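Local coordinates for uncharacterized protein (Cytophaga hutchinsonii, PDB 3OMT) that is of unknown function but, as a putative Xre-family antitoxin with a helix-turn-helix fold, probably binds DNA within a toxin-antitoxin system, at residues A[9-20]-A[60-69]. Numbering follows the deposited sequence.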
# COMPACT_ATOMS: atom_id res chain seq x y z
N ILE A 9 2.14 -6.25 11.33
CA ILE A 9 0.97 -5.44 11.07
C ILE A 9 1.27 -4.39 10.02
O ILE A 9 2.11 -3.53 10.22
CB ILE A 9 0.46 -4.76 12.37
CG1 ILE A 9 0.11 -5.81 13.45
CG2 ILE A 9 -0.77 -3.87 12.02
CD1 ILE A 9 -0.94 -6.87 12.98
N PHE A 10 0.54 -4.44 8.90
CA PHE A 10 0.74 -3.57 7.75
C PHE A 10 -0.52 -2.80 7.42
O PHE A 10 -0.45 -1.61 7.03
CB PHE A 10 1.17 -4.39 6.52
CG PHE A 10 2.47 -5.11 6.69
CD1 PHE A 10 3.65 -4.57 6.20
CD2 PHE A 10 2.49 -6.35 7.29
CE1 PHE A 10 4.84 -5.25 6.36
CE2 PHE A 10 3.67 -7.09 7.40
CZ PHE A 10 4.86 -6.51 6.97
N ASN A 11 -1.68 -3.43 7.55
CA ASN A 11 -2.93 -2.77 7.23
C ASN A 11 -3.77 -2.59 8.48
O ASN A 11 -3.60 -3.31 9.48
CB ASN A 11 -3.67 -3.48 6.05
CG ASN A 11 -4.44 -4.71 6.48
OD1 ASN A 11 -5.43 -4.60 7.23
ND2 ASN A 11 -4.00 -5.90 6.03
N ARG A 12 -4.69 -1.66 8.40
CA ARG A 12 -5.71 -1.48 9.42
C ARG A 12 -7.15 -1.59 8.85
O ARG A 12 -8.09 -0.89 9.30
CB ARG A 12 -5.48 -0.22 10.20
CG ARG A 12 -5.38 1.01 9.41
CD ARG A 12 -5.08 2.28 10.26
NE ARG A 12 -6.08 2.57 11.28
CZ ARG A 12 -7.20 3.28 11.08
NH1 ARG A 12 -7.45 3.77 9.89
NH2 ARG A 12 -8.05 3.53 12.09
N LEU A 13 -7.32 -2.54 7.93
CA LEU A 13 -8.62 -2.79 7.33
C LEU A 13 -9.69 -3.14 8.35
O LEU A 13 -10.80 -2.60 8.29
CB LEU A 13 -8.53 -3.87 6.28
CG LEU A 13 -9.86 -4.24 5.60
CD1 LEU A 13 -10.53 -3.02 4.93
CD2 LEU A 13 -9.56 -5.37 4.57
N LYS A 14 -9.36 -3.99 9.32
CA LYS A 14 -10.32 -4.40 10.33
C LYS A 14 -10.87 -3.16 11.03
O LYS A 14 -12.06 -3.03 11.24
CB LYS A 14 -9.69 -5.36 11.34
CG LYS A 14 -10.65 -5.84 12.42
CD LYS A 14 -9.95 -6.82 13.39
CE LYS A 14 -10.88 -7.29 14.51
NZ LYS A 14 -10.50 -8.64 14.99
N SER A 15 -9.97 -2.25 11.41
CA SER A 15 -10.38 -1.01 12.09
C SER A 15 -11.27 -0.14 11.22
O SER A 15 -12.23 0.44 11.72
CB SER A 15 -9.20 -0.20 12.54
OG SER A 15 -8.56 -0.83 13.62
N VAL A 16 -10.91 0.01 9.94
CA VAL A 16 -11.69 0.88 9.04
C VAL A 16 -13.07 0.27 8.81
O VAL A 16 -14.08 0.98 8.79
CB VAL A 16 -10.95 1.22 7.74
CG1 VAL A 16 -11.79 2.09 6.82
CG2 VAL A 16 -9.64 1.97 8.06
N LEU A 17 -13.14 -1.04 8.63
CA LEU A 17 -14.44 -1.69 8.49
C LEU A 17 -15.29 -1.43 9.76
O LEU A 17 -16.47 -1.10 9.66
CB LEU A 17 -14.28 -3.19 8.30
CG LEU A 17 -13.76 -3.71 7.00
CD1 LEU A 17 -13.41 -5.15 7.10
CD2 LEU A 17 -14.79 -3.42 5.82
N ALA A 18 -14.70 -1.51 10.93
CA ALA A 18 -15.42 -1.21 12.17
C ALA A 18 -15.88 0.26 12.23
O ALA A 18 -17.02 0.55 12.61
CB ALA A 18 -14.61 -1.59 13.40
N GLU A 19 -15.02 1.20 11.83
CA GLU A 19 -15.37 2.60 11.82
C GLU A 19 -16.57 2.84 10.95
O GLU A 19 -17.48 3.58 11.32
CB GLU A 19 -14.18 3.42 11.29
CG GLU A 19 -13.03 3.55 12.27
CD GLU A 19 -11.80 4.22 11.66
OE1 GLU A 19 -11.86 4.70 10.48
OE2 GLU A 19 -10.79 4.30 12.41
N LYS A 20 -16.56 2.19 9.78
CA LYS A 20 -17.60 2.40 8.78
C LYS A 20 -18.86 1.55 9.03
O LYS A 20 -19.85 1.72 8.33
CB LYS A 20 -17.06 2.20 7.36
CG LYS A 20 -16.05 3.25 6.97
CD LYS A 20 -16.65 4.64 7.00
CE LYS A 20 -15.79 5.71 6.35
NZ LYS A 20 -16.58 6.97 6.48
N LEU A 60 -15.34 1.64 0.57
CA LEU A 60 -15.56 2.18 1.92
C LEU A 60 -15.70 3.68 1.99
O LEU A 60 -16.05 4.23 3.06
CB LEU A 60 -14.45 1.74 2.86
CG LEU A 60 -14.52 0.28 3.23
CD1 LEU A 60 -13.27 -0.21 3.86
CD2 LEU A 60 -15.75 -0.05 4.14
N ASN A 61 -15.38 4.36 0.90
CA ASN A 61 -15.39 5.84 0.86
C ASN A 61 -14.44 6.50 1.87
O ASN A 61 -14.83 7.41 2.65
CB ASN A 61 -16.82 6.39 1.06
CG ASN A 61 -16.92 7.84 0.67
OD1 ASN A 61 -16.17 8.30 -0.17
ND2 ASN A 61 -17.83 8.57 1.29
N VAL A 62 -13.20 6.00 1.88
CA VAL A 62 -12.15 6.52 2.72
C VAL A 62 -10.93 6.74 1.85
O VAL A 62 -10.77 6.12 0.79
CB VAL A 62 -11.76 5.53 3.91
CG1 VAL A 62 -12.94 5.33 4.80
CG2 VAL A 62 -11.18 4.19 3.40
N ASP A 63 -10.04 7.61 2.31
CA ASP A 63 -8.75 7.78 1.68
C ASP A 63 -8.01 6.45 1.83
O ASP A 63 -7.94 5.90 2.91
CB ASP A 63 -8.01 8.92 2.42
CG ASP A 63 -6.66 9.26 1.84
OD1 ASP A 63 -6.12 8.56 1.03
OD2 ASP A 63 -6.13 10.32 2.26
N VAL A 64 -7.49 5.95 0.73
CA VAL A 64 -6.73 4.71 0.70
C VAL A 64 -5.62 4.72 1.76
O VAL A 64 -5.29 3.68 2.35
CB VAL A 64 -6.19 4.45 -0.72
CG1 VAL A 64 -5.13 5.53 -1.15
CG2 VAL A 64 -5.59 3.01 -0.83
N ARG A 65 -5.06 5.90 2.04
CA ARG A 65 -3.97 5.99 3.03
C ARG A 65 -4.41 5.49 4.41
O ARG A 65 -3.55 4.99 5.21
CB ARG A 65 -3.46 7.40 3.13
CG ARG A 65 -2.66 7.85 1.92
CD ARG A 65 -2.17 9.26 2.06
NE ARG A 65 -1.30 9.60 0.92
CZ ARG A 65 -0.68 10.78 0.80
NH1 ARG A 65 -0.88 11.77 1.69
NH2 ARG A 65 0.14 10.97 -0.21
N GLU A 66 -5.70 5.64 4.74
CA GLU A 66 -6.18 5.23 6.04
C GLU A 66 -6.22 3.70 6.22
O GLU A 66 -6.34 3.22 7.33
CB GLU A 66 -7.60 5.81 6.31
CG GLU A 66 -7.55 7.32 6.39
CD GLU A 66 -8.89 7.93 6.69
OE1 GLU A 66 -9.78 7.21 7.19
OE2 GLU A 66 -9.03 9.16 6.45
N LEU A 67 -6.12 2.93 5.12
CA LEU A 67 -6.15 1.47 5.21
C LEU A 67 -4.82 0.91 5.65
O LEU A 67 -4.74 -0.25 5.96
CB LEU A 67 -6.52 0.88 3.87
CG LEU A 67 -7.93 1.19 3.33
CD1 LEU A 67 -8.16 0.67 1.89
CD2 LEU A 67 -9.01 0.73 4.34
N ILE A 68 -3.77 1.73 5.62
CA ILE A 68 -2.38 1.32 5.92
C ILE A 68 -2.01 1.92 7.28
O ILE A 68 -2.37 3.06 7.56
CB ILE A 68 -1.43 1.87 4.80
CG1 ILE A 68 -1.93 1.39 3.44
CG2 ILE A 68 0.05 1.48 5.07
CD1 ILE A 68 -2.12 -0.08 3.43
N VAL A 69 -1.28 1.18 8.11
CA VAL A 69 -0.84 1.77 9.38
C VAL A 69 0.25 2.82 9.09
O VAL A 69 1.07 2.67 8.18
CB VAL A 69 -0.35 0.74 10.41
CG1 VAL A 69 -1.51 -0.22 10.79
CG2 VAL A 69 0.87 -0.11 9.90
O HOH W 1 -9.60 5.66 9.49
O HOH W 2 -15.57 8.96 4.58
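Leu60, at the end of helix 50-60, enters helix 13-20 as a knob in the hole formed by Leu13, Val16, Leu17 and Lys20. CD1 lies 4.0 Å from CG1 of Val16, and both methyls touch CD2 of Leu17, CD2 at 3.9 Å; the Leu17 side chain crosses that of Leu60 nearly perpendicularly. Leu67 extends this apolar seam, its CD2 resting against Val16 and, alongside, Leu13; Ile56 of helix 50-60 touches both Leu13 and Leu67. Val69 closes the other end. Its N donates to Phe10 O (3.1 Å), while its CG1 lies across CG2 of Ile9. Beside it, Arg12 N bonds Leu67 O (2.8 Å), the two bonds flanking the single bridge of Asn11 with Ile68. The Arg12 chain, bent at chi3 (-60°), brings NH1 to Glu66 O at 2.8 Å, nearly in the guanidinium plane; NH2 forms a salt bridge with Glu19 OE2, and a water joins NH1 to both glutamates. This network probably fixes how the guanidinium is turned and may ease the proximity of the two acids. The contact thus ties the first helix and the residues just before it to the C-terminal segment, closing a small all-helical bundle, consistent with an Xre-type helix-turn-helix domain.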